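Local coordinates for protein beta-galactosidase (Bacteroides thetaiotaomicron, PDB 5MUJ) that is a glycoside hydrolase that binds a chain B fragment of rhamnogalacturonan II and probably acts on its arabinofuranose or galactose linkages during pectin breakdown, at residues 30-33 and 34-38. Residues are numbered along the deposited sequence; the frame is centred on the assembly and turned at random.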
loop_
_atom_site.group_PDB
_atom_site.type_symbol
_atom_site.label_atom_id
_atom_site.label_comp_id
_atom_site.label_asym_id
_atom_site.label_seq_id
_atom_site.Cartn_x
_atom_site.Cartn_y
_atom_site.Cartn_z
ATOM N N THR A 30 17.168 -19.043 1.200
ATOM C CA THR A 30 17.139 -20.326 1.943
ATOM C C THR A 30 15.984 -20.366 2.951
ATOM O O THR A 30 15.538 -19.314 3.415
ATOM C CB THR A 30 18.447 -20.625 2.721
ATOM O OG1 THR A 30 18.678 -19.623 3.731
ATOM C CG2 THR A 30 19.655 -20.717 1.783
ATOM N N GLN A 31 15.519 -21.571 3.294
ATOM C CA GLN A 31 14.479 -21.699 4.324
ATOM C C GLN A 31 14.941 -21.111 5.650
ATOM O O GLN A 31 14.195 -20.377 6.291
ATOM C CB GLN A 31 14.004 -23.138 4.508
ATOM C CG GLN A 31 12.906 -23.504 3.509
ATOM C CD GLN A 31 12.355 -24.908 3.687
ATOM O OE1 GLN A 31 12.782 -25.661 4.567
ATOM N NE2 GLN A 31 11.391 -25.267 2.843
ATOM N N GLU A 32 16.181 -21.404 6.020
ATOM C CA GLU A 32 16.806 -20.828 7.212
ATOM C C GLU A 32 16.774 -19.295 7.248
ATOM O O GLU A 32 16.434 -18.722 8.275
ATOM C CB GLU A 32 18.249 -21.304 7.343
ATOM C CG GLU A 32 18.870 -21.020 8.709
ATOM C CD GLU A 32 20.283 -21.558 8.843
ATOM O OE1 GLU A 32 20.910 -21.902 7.815
ATOM O OE2 GLU A 32 20.766 -21.632 9.993
ATOM N N ARG A 33 17.137 -18.641 6.145
ATOM C CA ARG A 33 17.131 -17.174 6.080
ATOM C C ARG A 33 15.683 -16.674 6.111
ATOM O O ARG A 33 15.399 -15.681 6.798
ATOM C CB ARG A 33 17.925 -16.667 4.863
ATOM C CG ARG A 33 17.932 -15.160 4.584
ATOM C CD ARG A 33 18.622 -14.347 5.678
ATOM N NE ARG A 33 19.050 -12.997 5.252
ATOM C CZ ARG A 33 19.231 -11.931 6.055
ATOM N NH1 ARG A 33 19.013 -12.007 7.366
ATOM N NH2 ARG A 33 19.625 -10.762 5.544
HETATM N N MSE A 34 14.757 -17.378 5.443
HETATM C CA MSE A 34 13.316 -17.013 5.498
HETATM C C MSE A 34 12.778 -17.062 6.928
HETATM O O MSE A 34 12.032 -16.160 7.373
HETATM C CB MSE A 34 12.488 -17.882 4.566
HETATM C CG MSE A 34 12.799 -17.666 3.080
HETATM SE SE MSE A 34 12.417 -15.837 2.487
HETATM C CE MSE A 34 10.477 -15.978 2.706
ATOM N N GLU A 35 13.188 -18.083 7.664
ATOM C CA GLU A 35 12.810 -18.192 9.095
ATOM C C GLU A 35 13.374 -17.072 9.983
ATOM O O GLU A 35 12.662 -16.570 10.867
ATOM C CB GLU A 35 13.152 -19.597 9.602
ATOM C CG GLU A 35 12.240 -20.636 8.953
ATOM C CD GLU A 35 12.683 -22.070 9.128
ATOM O OE1 GLU A 35 13.609 -22.317 9.900
ATOM O OE2 GLU A 35 12.088 -22.962 8.480
ATOM N N GLN A 36 14.616 -16.661 9.730
ATOM C CA GLN A 36 15.210 -15.517 10.436
ATOM C C GLN A 36 14.451 -14.214 10.145
ATOM O O GLN A 36 14.253 -13.410 11.042
ATOM C CB GLN A 36 16.675 -15.336 10.064
ATOM C CG GLN A 36 17.590 -16.453 10.552
ATOM C CD GLN A 36 18.978 -16.411 9.931
ATOM O OE1 GLN A 36 19.296 -15.525 9.133
ATOM N NE2 GLN A 36 19.817 -17.380 10.298
ATOM N N ILE A 37 14.081 -13.988 8.886
ATOM C CA ILE A 37 13.297 -12.793 8.489
ATOM C C ILE A 37 11.941 -12.790 9.198
ATOM O O ILE A 37 11.547 -11.773 9.767
ATOM C CB ILE A 37 13.106 -12.696 6.951
ATOM C CG1 ILE A 37 14.460 -12.386 6.313
ATOM C CG2 ILE A 37 12.093 -11.602 6.599
ATOM C CD1 ILE A 37 14.512 -12.648 4.820
ATOM N N TYR A 38 11.258 -13.938 9.220
ATOM C CA TYR A 38 9.994 -14.055 9.967
ATOM C C TYR A 38 10.151 -13.620 11.450
ATOM O O TYR A 38 9.361 -12.841 11.954
ATOM C CB TYR A 38 9.395 -15.481 9.858
ATOM C CG TYR A 38 8.186 -15.706 10.756
ATOM C CD1 TYR A 38 6.914 -15.323 10.378
ATOM C CD2 TYR A 38 8.337 -16.321 11.994
ATOM C CE1 TYR A 38 5.815 -15.529 11.214
ATOM C CE2 TYR A 38 7.255 -16.533 12.823
ATOM C CZ TYR A 38 6.010 -16.140 12.449
ATOM O OH TYR A 38 4.930 -16.334 13.255
#
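T30 meets M34 where helix 31-41 begins, and two separate oxygens of the threonine close its first turn. Its carbonyl O accepts from M34 N at 2.9 Å with an N-H...O angle of 163°, while OG1 turns back to accept from R33 N at 3.0 Å, which identifies T30 as the N-cap. Three further i to i+4 backbone bonds, received by the carbonyls of Q31, E32 and R33, continue the same pattern. The selenomethionine side chain at M34 starts with CG opposite the carbonyl carbon (chi1 -66°), a setting that presses CG to within 3.2 Å of T30 O. Two more bends, at chi2 and chi3, then carry SE off the turn. The helix lies against one blade of a five-bladed beta-propeller, inferred from the five four-stranded antiparallel sheets: buried M34 reaches F303 and A305 of strand 299-306, which I37 also touches, along with V282 and V284 of the adjoining strand 282-290. Within the helix, I37 brings CG1 to 3.5 Å from R33 O, the same oxygen that accepts its backbone N-H. On another flank, R33 and Q36 pass at about a right angle, with guanidinium and amide planes 75° apart. The bend of R33 at chi2, following an anti chi1, brings its CD to 3.7 Å from Q36 OE1. That oxygen lies oblique to the guanidinium, 3.9 Å from R33 NH1, so any electrostatic pull between them is probably weak. A looser approach joins E32 CG and Q36 NE2, 4.1 Å apart. E35 instead extends past the preceding turn, its CG 3.3 Å from Q31 O, and touches W315, whose ring stacks with that of Y38.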